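PDB 4QPW: glycosyl hydrolase family 10 from Bacteroides intestinalis DSM 17393, which binds xylo-oligosaccharide through this chain, a carbohydrate-binding module of a larger modular enzyme that probably hydrolyses glycosidic bonds in xylan. Local coordinates for residues A[20-25]-A[51-56]; A[67-72]-A[111-116]; A[73-78]-A[103-108]. All coordinates share one frame; numbering follows the deposited sequence.

From the N terminus, the chain first reaches contact 1, where 20-25 and 51-56 pair strands 19-21 and 54-57 and close a loop of 25 residues at one edge of the five-stranded antiparallel sheet, beside the bound glycan. Only after this loop has closed does strand 69-78 begin. Its first part enters contact 2 and its second part contact 3, both against strand 106-113. Contact 3 is therefore nested inside contact 2, and the chain between 78 and 103 supplies strands 82-89 and 95-101 to the five-stranded sheet. Contacts 2 and 3 thus continue one strand pairing in the other sheet, while contact 1 stands apart, its centre about 22 Å from that of contact 3.

Contact 1: residues A[20-25]-A[51-56]; sequences EVNEEV and NHFIQY. With XYP (beta-D-xylopyranose), chain B; XYP (beta-D-xylopyranose), chain C.
Glu20 OE1 takes O3-H of the chain B xylose at 2.6 Å and, in a weak and bent bond, Gln55 NE2 at 3.0 Å. The other carboxylate oxygen, Glu20 OE2, accepts from O2 of the same sugar at 2.8 Å, so that one carboxylate holds two adjacent hydroxyls. With CG anti to the backbone N (chi1 -176°) and the chain extended beyond it, Glu20 runs alongside Gln55 toward the sugars. The Gln55 amide spans a glycosidic linkage: NE2 donates to the bridging O4 of the chain B xylose at 3.1 Å, while OE1 accepts from O2 of the chain C xylose at 2.6 Å. These opposed demands fix the rotation of the amide, and Gln124 adds a weak bond to OE1. A water between Glu20 O and His52 O also accepts from Gln55 NE2.

Behind this polar row, the strands are joined by Glu20 and Gln55 as an antiparallel hydrogen-bonded pair, and Asn22 N extends the ladder to Phe53 O. The Asn22 amide stacks on the Phe53 ring, planes 6° apart, with ND2 3.5 Å above the ring centre; its OD1 closes an Asx turn with Glu24 N. An alanine at Phe53 would probably leave the Asn22 amide without its stacking surface. Gripping two hydroxyls of one xylose together with the linkage to the next is consistent with recognition of a xylan chain rather than a single sugar.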
loop_
_atom_site.group_PDB
_atom_site.type_symbol
_atom_site.label_atom_id
_atom_site.label_comp_id
_atom_site.label_asym_id
_atom_site.label_seq_id
_atom_site.Cartn_x
_atom_site.Cartn_y
_atom_site.Cartn_z
ATOM N N GLU A 20 10.729 4.602 2.549
ATOM C CA GLU A 20 12.090 4.338 3.037
ATOM C C GLU A 20 12.537 3.031 2.423
ATOM O O GLU A 20 12.053 1.958 2.741
ATOM C CB GLU A 20 12.147 4.269 4.514
ATOM C CG GLU A 20 13.572 4.096 5.103
ATOM C CD GLU A 20 13.455 4.122 6.605
ATOM O OE1 GLU A 20 13.038 3.184 7.189
ATOM O OE2 GLU A 20 13.435 5.206 7.239
ATOM N N VAL A 21 13.560 3.145 1.581
ATOM C CA VAL A 21 14.264 1.971 0.997
ATOM C C VAL A 21 15.563 1.820 1.815
ATOM O O VAL A 21 16.391 2.750 1.812
ATOM C CB VAL A 21 14.557 2.178 -0.452
ATOM C CG1 VAL A 21 15.350 1.007 -1.035
ATOM C CG2 VAL A 21 13.305 2.356 -1.267
ATOM N N ASN A 22 15.665 0.775 2.566
ATOM C CA ASN A 22 16.929 0.512 3.279
ATOM C C ASN A 22 18.092 0.509 2.299
ATOM O O ASN A 22 18.044 0.091 1.197
ATOM C CB ASN A 22 16.807 -0.853 3.952
ATOM C CG ASN A 22 17.887 -1.096 4.985
ATOM O OD1 ASN A 22 19.037 -1.443 4.575
ATOM N ND2 ASN A 22 17.633 -0.867 6.190
ATOM N N GLU A 23 19.209 1.062 2.817
ATOM C CA GLU A 23 20.471 1.135 2.043
ATOM C C GLU A 23 20.937 -0.173 1.452
ATOM O O GLU A 23 21.577 -0.130 0.397
ATOM C CB GLU A 23 21.597 1.764 2.890
ATOM C CG GLU A 23 21.293 3.239 3.131
ATOM C CD GLU A 23 22.404 3.955 3.879
ATOM O OE1 GLU A 23 22.305 3.969 5.126
ATOM O OE2 GLU A 23 23.363 4.423 3.204
ATOM N N GLU A 24 20.564 -1.262 2.068
ATOM C CA GLU A 24 20.903 -2.561 1.563
ATOM C C GLU A 24 20.568 -2.743 0.120
ATOM O O GLU A 24 21.229 -3.475 -0.631
ATOM C CB GLU A 24 20.229 -3.669 2.397
ATOM C CG GLU A 24 20.648 -5.082 2.089
ATOM C CD GLU A 24 19.785 -6.109 2.707
ATOM O OE1 GLU A 24 18.597 -6.309 2.248
ATOM O OE2 GLU A 24 20.008 -6.602 3.855
ATOM N N VAL A 25 19.389 -2.191 -0.343
ATOM C CA VAL A 25 18.802 -2.443 -1.623
ATOM C C VAL A 25 18.537 -1.171 -2.380
ATOM O O VAL A 25 17.720 -1.115 -3.326
ATOM C CB VAL A 25 17.552 -3.366 -1.595
ATOM C CG1 VAL A 25 17.928 -4.786 -1.208
ATOM C CG2 VAL A 25 16.503 -2.783 -0.683
ATOM N N ASN A 51 11.408 -7.820 5.176
ATOM C CA ASN A 51 10.287 -7.209 4.409
ATOM C C ASN A 51 10.170 -5.727 4.682
ATOM O O ASN A 51 9.803 -5.006 3.713
ATOM C CB ASN A 51 9.031 -7.995 4.657
ATOM C CG ASN A 51 8.024 -7.874 3.493
ATOM O OD1 ASN A 51 8.233 -8.165 2.325
ATOM N ND2 ASN A 51 6.854 -7.330 3.883
ATOM N N HIS A 52 10.426 -5.212 5.843
ATOM C CA HIS A 52 10.267 -3.785 6.060
ATOM C C HIS A 52 11.368 -2.969 5.461
ATOM O O HIS A 52 11.248 -1.740 5.523
ATOM C CB HIS A 52 10.118 -3.458 7.535
ATOM C CG HIS A 52 11.381 -3.558 8.375
ATOM N ND1 HIS A 52 12.215 -2.509 8.692
ATOM C CD2 HIS A 52 11.913 -4.655 8.918
ATOM C CE1 HIS A 52 13.248 -2.981 9.432
ATOM N NE2 HIS A 52 13.046 -4.263 9.595
ATOM N N PHE A 53 12.407 -3.593 4.890
ATOM C CA PHE A 53 13.428 -2.791 4.272
ATOM C C PHE A 53 13.007 -2.132 2.986
ATOM O O PHE A 53 13.728 -1.306 2.445
ATOM C CB PHE A 53 14.634 -3.727 3.980
ATOM C CG PHE A 53 15.565 -3.935 5.166
ATOM C CD1 PHE A 53 15.267 -3.652 6.382
ATOM C CD2 PHE A 53 16.850 -4.461 4.898
ATOM C CE1 PHE A 53 16.201 -3.868 7.477
ATOM C CE2 PHE A 53 17.749 -4.716 5.979
ATOM C CZ PHE A 53 17.461 -4.413 7.207
ATOM N N ILE A 54 11.803 -2.475 2.412
ATOM C CA ILE A 54 11.191 -1.663 1.342
ATOM C C ILE A 54 9.800 -1.315 1.855
ATOM O O ILE A 54 8.915 -2.217 1.882
ATOM C CB ILE A 54 11.174 -2.339 0.043
ATOM C CG1 ILE A 54 12.599 -2.762 -0.401
ATOM C CG2 ILE A 54 10.543 -1.419 -1.002
ATOM C CD1 ILE A 54 12.645 -3.529 -1.682
ATOM N N GLN A 55 9.650 -0.112 2.385
ATOM C CA GLN A 55 8.364 0.302 3.042
ATOM C C GLN A 55 7.976 1.661 2.585
ATOM O O GLN A 55 8.830 2.522 2.272
ATOM C CB GLN A 55 8.474 0.193 4.559
ATOM C CG GLN A 55 9.504 1.138 5.176
ATOM C CD GLN A 55 9.548 1.058 6.676
ATOM O OE1 GLN A 55 8.561 0.749 7.348
ATOM N NE2 GLN A 55 10.741 1.296 7.248
ATOM N N TYR A 56 6.651 1.886 2.469
ATOM C CA TYR A 56 6.170 3.083 1.812
ATOM C C TYR A 56 4.731 3.306 2.224
ATOM O O TYR A 56 3.947 2.354 2.324
ATOM C CB TYR A 56 6.334 2.956 0.276
ATOM C CG TYR A 56 5.969 1.638 -0.332
ATOM C CD1 TYR A 56 6.900 0.565 -0.343
ATOM C CD2 TYR A 56 4.728 1.363 -0.869
ATOM C CE1 TYR A 56 6.583 -0.682 -0.768
ATOM C CE2 TYR A 56 4.406 0.155 -1.352
ATOM C CZ TYR A 56 5.310 -0.909 -1.304
ATOM O OH TYR A 56 4.965 -2.135 -1.833
HETATM C C1 XYP B . 10.177 5.487 10.993
HETATM C C2 XYP B . 11.611 5.093 10.550
HETATM C C3 XYP B . 11.502 3.672 10.049
HETATM C C4 XYP B . 10.777 2.760 10.974
HETATM C C5 XYP B . 9.418 3.326 11.341
HETATM O O2 XYP B . 12.153 5.961 9.566
HETATM O O3 XYP B . 12.824 3.120 9.758
HETATM O O4 XYP B . 10.549 1.493 10.317
HETATM O O5 XYP B . 9.592 4.642 11.915
HETATM C C1 XYP C . 10.076 0.479 11.148
HETATM C C2 XYP C . 9.219 -0.446 10.332
HETATM C C3 XYP C . 8.760 -1.648 11.143
HETATM C C4 XYP C . 10.012 -2.324 11.760
HETATM C C5 XYP C . 10.834 -1.299 12.448
HETATM O O2 XYP C . 8.052 0.242 9.878
HETATM O O3 XYP C . 8.032 -2.562 10.273
HETATM O O4 XYP C . 9.531 -3.351 12.636
HETATM O O5 XYP C . 11.273 -0.280 11.572
HETATM O O HOH W 1 12.913 0.549 5.132
#

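Contact 2: residues A[67-72]-A[111-116]; sequences GKEYKL and SFKAVA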
loop_
_atom_site.group_PDB
_atom_site.type_symbol
_atom_site.label_atom_id
_atom_site.label_comp_id
_atom_site.label_asym_id
_atom_site.label_seq_id
_atom_site.Cartn_x
_atom_site.Cartn_y
_atom_site.Cartn_z
ATOM N N GLY A 67 -11.938 2.712 16.980
ATOM C CA GLY A 67 -13.061 1.862 17.313
ATOM C C GLY A 67 -14.135 1.785 16.262
ATOM O O GLY A 67 -15.018 0.914 16.345
ATOM N N LYS A 68 -14.114 2.574 15.188
ATOM C CA LYS A 68 -15.071 2.448 14.076
ATOM C C LYS A 68 -14.631 1.445 13.065
ATOM O O LYS A 68 -13.438 1.150 12.924
ATOM C CB LYS A 68 -15.319 3.798 13.488
ATOM C CG LYS A 68 -15.961 4.772 14.467
ATOM C CD LYS A 68 -16.493 6.006 13.796
ATOM C CE LYS A 68 -17.171 6.959 14.792
ATOM N NZ LYS A 68 -16.392 7.267 16.061
ATOM N N GLU A 69 -15.590 0.864 12.354
ATOM C CA GLU A 69 -15.341 -0.151 11.330
ATOM C C GLU A 69 -15.256 0.456 9.915
ATOM O O GLU A 69 -16.117 1.239 9.504
ATOM C CB GLU A 69 -16.513 -1.126 11.346
ATOM C CG GLU A 69 -16.755 -1.981 12.601
ATOM C CD GLU A 69 -15.622 -2.915 12.954
ATOM O OE1 GLU A 69 -15.135 -3.625 12.006
ATOM O OE2 GLU A 69 -15.241 -2.955 14.184
ATOM N N TYR A 70 -14.238 -0.017 9.196
ATOM C CA TYR A 70 -13.961 0.448 7.815
ATOM C C TYR A 70 -13.521 -0.679 7.003
ATOM O O TYR A 70 -13.229 -1.784 7.474
ATOM C CB TYR A 70 -12.807 1.525 7.839
ATOM C CG TYR A 70 -13.069 2.707 8.719
ATOM C CD1 TYR A 70 -13.736 3.812 8.281
ATOM C CD2 TYR A 70 -12.601 2.732 10.076
ATOM C CE1 TYR A 70 -13.950 4.917 9.060
ATOM C CE2 TYR A 70 -12.836 3.793 10.854
ATOM C CZ TYR A 70 -13.502 4.896 10.370
ATOM O OH TYR A 70 -13.681 5.984 11.208
ATOM N N LYS A 71 -13.397 -0.436 5.667
ATOM C CA LYS A 71 -12.608 -1.277 4.790
ATOM C C LYS A 71 -11.459 -0.501 4.189
ATOM O O LYS A 71 -11.621 0.704 3.860
ATOM C CB LYS A 71 -13.419 -1.788 3.574
ATOM C CG LYS A 71 -14.548 -2.712 3.947
ATOM C CD LYS A 71 -15.345 -3.113 2.708
ATOM C CE LYS A 71 -16.559 -3.980 3.062
ATOM N NZ LYS A 71 -17.307 -4.405 1.812
ATOM N N LEU A 72 -10.326 -1.125 4.055
ATOM C CA LEU A 72 -9.278 -0.688 3.154
ATOM C C LEU A 72 -9.508 -1.382 1.793
ATOM O O LEU A 72 -9.680 -2.641 1.779
ATOM C CB LEU A 72 -7.916 -1.119 3.697
ATOM C CG LEU A 72 -6.726 -1.008 2.795
ATOM C CD1 LEU A 72 -6.369 0.432 2.462
ATOM C CD2 LEU A 72 -5.504 -1.751 3.392
ATOM N N SER A 111 -11.436 -5.625 5.905
ATOM C CA SER A 111 -12.252 -5.043 6.902
ATOM C C SER A 111 -11.562 -4.922 8.256
ATOM O O SER A 111 -10.850 -5.883 8.638
ATOM C CB SER A 111 -13.536 -5.901 7.100
ATOM O OG SER A 111 -14.378 -5.820 5.950
ATOM N N PHE A 112 -11.691 -3.830 8.926
ATOM C CA PHE A 112 -10.995 -3.659 10.211
ATOM C C PHE A 112 -11.726 -2.713 11.035
ATOM O O PHE A 112 -12.406 -1.788 10.615
ATOM C CB PHE A 112 -9.536 -3.213 10.035
ATOM C CG PHE A 112 -9.348 -1.825 9.456
ATOM C CD1 PHE A 112 -9.554 -1.540 8.048
ATOM C CD2 PHE A 112 -9.058 -0.748 10.280
ATOM C CE1 PHE A 112 -9.446 -0.285 7.603
ATOM C CE2 PHE A 112 -8.955 0.505 9.779
ATOM C CZ PHE A 112 -9.167 0.743 8.418
ATOM N N LYS A 113 -11.483 -2.837 12.399
ATOM C CA LYS A 113 -11.800 -1.827 13.372
ATOM C C LYS A 113 -10.587 -0.878 13.549
ATOM O O LYS A 113 -9.488 -1.419 13.830
ATOM C CB LYS A 113 -12.240 -2.485 14.670
ATOM C CG LYS A 113 -12.776 -1.518 15.641
ATOM C CD LYS A 113 -13.484 -2.298 16.772
ATOM C CE LYS A 113 -12.698 -2.247 18.070
ATOM N NZ LYS A 113 -13.377 -2.902 19.237
ATOM N N ALA A 114 -10.706 0.402 13.424
ATOM C CA ALA A 114 -9.562 1.257 13.575
ATOM C C ALA A 114 -8.980 1.123 15.009
ATOM O O ALA A 114 -9.779 1.100 15.986
ATOM C CB ALA A 114 -9.894 2.665 13.302
ATOM N N VAL A 115 -7.696 1.042 15.097
ATOM C CA VAL A 115 -7.021 0.874 16.423
ATOM C C VAL A 115 -6.625 2.173 16.990
ATOM O O VAL A 115 -6.158 2.191 18.205
ATOM C CB VAL A 115 -5.847 -0.073 16.302
ATOM C CG1 VAL A 115 -6.254 -1.407 15.787
ATOM C CG2 VAL A 115 -4.668 0.499 15.580
ATOM N N ALA A 116 -6.728 3.297 16.328
ATOM C CA ALA A 116 -6.289 4.585 16.715
ATOM C C ALA A 116 -6.990 5.628 15.860
ATOM O O ALA A 116 -7.709 5.278 14.903
ATOM C CB ALA A 116 -4.774 4.682 16.534
HETATM O O HOH W 2 -15.540 -0.537 18.572
#
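Phe112 presses the CE1-CZ rim of its ring against Tyr70 CB and gives the inner face of this strand pair its relief. CG lies between the backbone N and the carbonyl carbon (chi1 67°), the crowded position, and the ring leans across to the partner strand, bringing CZ within 3.8 Å of Tyr70 CB. The leading edge of the ring fits beside the backbone as well, with Leu72 N in its plane, 3.8 Å from CE1. The Tyr70 and Phe112 rings meet obliquely, their planes 33° apart, and the Ala114 methyl sits at the edge of the Tyr70 ring, Ala114 CB 4.0 Å from Tyr70 CE2. The phenol OH reaches past this packing to Glu65 N.

On the outer face the relief is polar. Glu69, bent at chi2 (-61°), curls over Lys113, and OE2 rests tightly on aliphatic carbon, 3.1 Å from Lys113 CB. The charges themselves do not meet, Glu69 OE2 and Lys113 NZ being 5.4 Å apart. The Lys113 chain runs on past Gly67 O, which is 3.4 Å from its CG. A water held by Gly67 O also makes a weak bond with Lys113 NZ. Farther along, Ser111 OG sits against Lys71 CG, while Lys71 NZ forms salt bridges with Asp2 and Glu109.

Backbone bonds hold the two reliefs in place: Tyr70 and Phe112 form a hydrogen-bonded pair, each N-H donating to the other's carbonyl, Ala114 N donates to Lys68 O, and Gly67 N donates to Ala114 O at 2.9 Å. Leu72 and Phe112 pack on strand 82-89 of the facing sheet, as in the two-sheet antiparallel beta-sandwich of many carbohydrate-binding modules.

Contact 3: residues A[73-78]-A[103-108]; sequences KMMVRG and TEWKEY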
loop_
_atom_site.group_PDB
_atom_site.type_symbol
_atom_site.label_atom_id
_atom_site.label_comp_id
_atom_site.label_asym_id
_atom_site.label_seq_id
_atom_site.Cartn_x
_atom_site.Cartn_y
_atom_site.Cartn_z
ATOM N N LYS A 73 -9.528 -0.653 0.722
ATOM C CA LYS A 73 -9.601 -1.201 -0.644
ATOM C C LYS A 73 -8.382 -0.812 -1.377
ATOM O O LYS A 73 -7.987 0.395 -1.373
ATOM C CB LYS A 73 -10.832 -0.771 -1.395
ATOM C CG LYS A 73 -12.125 -1.146 -0.725
ATOM C CD LYS A 73 -13.371 -0.878 -1.565
ATOM C CE LYS A 73 -14.640 -1.377 -0.858
ATOM N NZ LYS A 73 -15.838 -1.218 -1.687
ATOM N N MET A 74 -7.695 -1.740 -2.047
ATOM C CA MET A 74 -6.536 -1.432 -2.871
ATOM C C MET A 74 -6.571 -2.213 -4.133
ATOM O O MET A 74 -6.815 -3.456 -4.046
ATOM C CB MET A 74 -5.306 -1.778 -2.081
ATOM C CG MET A 74 -3.996 -1.303 -2.640
ATOM S SD MET A 74 -2.510 -1.892 -1.789
ATOM C CE MET A 74 -3.393 -1.554 0.012
ATOM N N MET A 75 -6.343 -1.601 -5.248
ATOM C CA MET A 75 -6.208 -2.338 -6.524
ATOM C C MET A 75 -4.729 -2.527 -6.813
ATOM O O MET A 75 -3.964 -1.537 -6.879
ATOM C CB MET A 75 -6.948 -1.653 -7.626
ATOM C CG MET A 75 -6.659 -2.298 -8.980
ATOM S SD MET A 75 -7.869 -2.046 -10.298
ATOM C CE MET A 75 -6.932 -1.225 -11.531
ATOM N N VAL A 76 -4.326 -3.784 -6.945
ATOM C CA VAL A 76 -2.901 -4.202 -6.974
ATOM C C VAL A 76 -2.717 -5.274 -8.013
ATOM O O VAL A 76 -3.598 -6.159 -8.188
ATOM C CB VAL A 76 -2.461 -4.753 -5.633
ATOM C CG1 VAL A 76 -0.980 -5.129 -5.589
ATOM C CG2 VAL A 76 -2.857 -3.864 -4.512
ATOM N N ARG A 77 -1.583 -5.256 -8.690
ATOM C CA ARG A 77 -1.110 -6.443 -9.470
ATOM C C ARG A 77 0.409 -6.467 -9.309
ATOM O O ARG A 77 1.096 -5.478 -8.925
ATOM C CB ARG A 77 -1.534 -6.379 -10.888
ATOM C CG ARG A 77 -0.904 -5.393 -11.689
ATOM C CD ARG A 77 -1.212 -5.468 -13.213
ATOM N NE ARG A 77 -0.436 -4.663 -14.069
ATOM C CZ ARG A 77 -0.472 -4.537 -15.439
ATOM N NH1 ARG A 77 -1.329 -5.263 -16.223
ATOM N NH2 ARG A 77 0.359 -3.637 -15.995
ATOM N N GLY A 78 0.996 -7.594 -9.725
ATOM C CA GLY A 78 2.439 -7.734 -9.800
ATOM C C GLY A 78 2.863 -8.486 -11.002
ATOM O O GLY A 78 2.058 -9.128 -11.718
ATOM N N THR A 103 -0.986 -11.505 -11.378
ATOM C CA THR A 103 -0.722 -10.740 -12.511
ATOM C C THR A 103 -1.920 -10.000 -13.129
ATOM O O THR A 103 -1.791 -9.361 -14.165
ATOM C CB THR A 103 0.058 -11.534 -13.623
ATOM O OG1 THR A 103 -0.897 -12.487 -14.219
ATOM C CG2 THR A 103 1.266 -12.190 -13.092
ATOM N N GLU A 104 -3.089 -10.138 -12.561
ATOM C CA GLU A 104 -4.314 -9.499 -13.023
ATOM C C GLU A 104 -4.578 -8.268 -12.118
ATOM O O GLU A 104 -4.429 -8.394 -10.910
ATOM C CB GLU A 104 -5.477 -10.508 -12.848
ATOM C CG GLU A 104 -5.226 -11.810 -13.619
ATOM C CD GLU A 104 -6.234 -12.877 -13.405
ATOM O OE1 GLU A 104 -7.188 -12.710 -12.626
ATOM O OE2 GLU A 104 -6.165 -13.961 -14.105
ATOM N N TRP A 105 -5.064 -7.211 -12.697
ATOM C CA TRP A 105 -5.556 -6.063 -11.880
ATOM C C TRP A 105 -6.780 -6.537 -11.113
ATOM O O TRP A 105 -7.838 -6.899 -11.763
ATOM C CB TRP A 105 -5.884 -4.890 -12.691
ATOM C CG TRP A 105 -4.715 -4.060 -13.124
ATOM C CD1 TRP A 105 -4.281 -3.855 -14.355
ATOM C CD2 TRP A 105 -3.864 -3.279 -12.249
ATOM N NE1 TRP A 105 -3.218 -2.918 -14.354
ATOM C CE2 TRP A 105 -3.011 -2.572 -13.025
ATOM C CE3 TRP A 105 -3.812 -3.107 -10.858
ATOM C CZ2 TRP A 105 -2.067 -1.643 -12.459
ATOM C CZ3 TRP A 105 -2.909 -2.188 -10.327
ATOM C CH2 TRP A 105 -2.074 -1.497 -11.147
ATOM N N LYS A 106 -6.749 -6.540 -9.795
ATOM C CA LYS A 106 -7.832 -6.957 -8.920
ATOM C C LYS A 106 -7.916 -5.971 -7.769
ATOM O O LYS A 106 -6.921 -5.375 -7.384
ATOM C CB LYS A 106 -7.616 -8.373 -8.350
ATOM C CG LYS A 106 -7.680 -9.420 -9.510
ATOM C CD LYS A 106 -7.218 -10.805 -9.131
ATOM C CE LYS A 106 -7.772 -11.403 -7.911
ATOM N NZ LYS A 106 -7.116 -12.804 -7.768
ATOM N N GLU A 107 -9.126 -5.835 -7.204
ATOM C CA GLU A 107 -9.320 -5.072 -5.989
ATOM C C GLU A 107 -9.293 -5.988 -4.811
ATOM O O GLU A 107 -9.921 -7.086 -4.862
ATOM C CB GLU A 107 -10.650 -4.297 -6.020
ATOM C CG GLU A 107 -10.748 -3.271 -4.903
ATOM C CD GLU A 107 -12.079 -2.560 -4.929
ATOM O OE1 GLU A 107 -13.085 -3.181 -4.487
ATOM O OE2 GLU A 107 -12.163 -1.400 -5.406
ATOM N N TYR A 108 -8.579 -5.644 -3.772
ATOM C CA TYR A 108 -8.510 -6.354 -2.522
ATOM C C TYR A 108 -9.164 -5.548 -1.444
ATOM O O TYR A 108 -8.987 -4.287 -1.417
ATOM C CB TYR A 108 -7.022 -6.657 -2.184
ATOM C CG TYR A 108 -6.335 -7.490 -3.240
ATOM C CD1 TYR A 108 -6.383 -8.926 -3.115
ATOM C CD2 TYR A 108 -5.850 -6.968 -4.382
ATOM C CE1 TYR A 108 -5.886 -9.758 -4.087
ATOM C CE2 TYR A 108 -5.307 -7.782 -5.366
ATOM C CZ TYR A 108 -5.350 -9.180 -5.203
ATOM O OH TYR A 108 -4.846 -9.999 -6.221
HETATM O O HOH W 3 -15.576 -2.393 -4.298
HETATM O O HOH W 4 -3.593 -8.918 -8.330
HETATM O O HOH W 5 -3.301 -7.059 -15.701
HETATM O O HOH W 6 1.163 -8.059 -14.552
#
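Met74 and Tyr108 form an antiparallel hydrogen-bonded pair in one sheet of the beta-sandwich, each backbone N-H answering the other residue's carbonyl. Val76 N adds a bond to Lys106 O, and Met75 and Glu107 between them make a non-hydrogen-bonded pair. Close CA-H...O contacts, such as Met75 CA to Lys106 O at 3.2 Å, line the same ladder.

Aromatic packing is concentrated on Trp105, whose indole lies between two side chains. Arg77 CD stands over the five-membered ring in a CH-pi contact, 3.4 Å from its centroid and 10° off the normal, and the guanidinium continues nearly parallel to the indole. Arg77 NE and Trp105 NE1 come close as two donors, each with its own acceptor, Gln133 and Glu37 respectively. On the opposite face Met75 folds back at chi3 (119°), which lays CE 3.5 Å above the ring plane toward the rim; its SD makes an oblique Met-aromatic contact. Tyr108 instead turns its ring edge to Met74 O and Val76 O, and Phe99 and Phe101 of strand 95-101 pack near it on the interior side.

Water links many of the polar groups. One water joins Lys73 NZ to Glu107 OE1, whose direct separation of 4.4 Å is too long for a salt bridge; Lys73 NZ has that bond with Asp2, and Glu107 OE2 bonds Tyr136. Another water joins Tyr108 OH, Val76 O and Glu104 O. At the far end a third lies in the guanidinium plane, accepting from Arg77 NH1 at 2.7 Å and donating to Thr103 O at 3.2 Å.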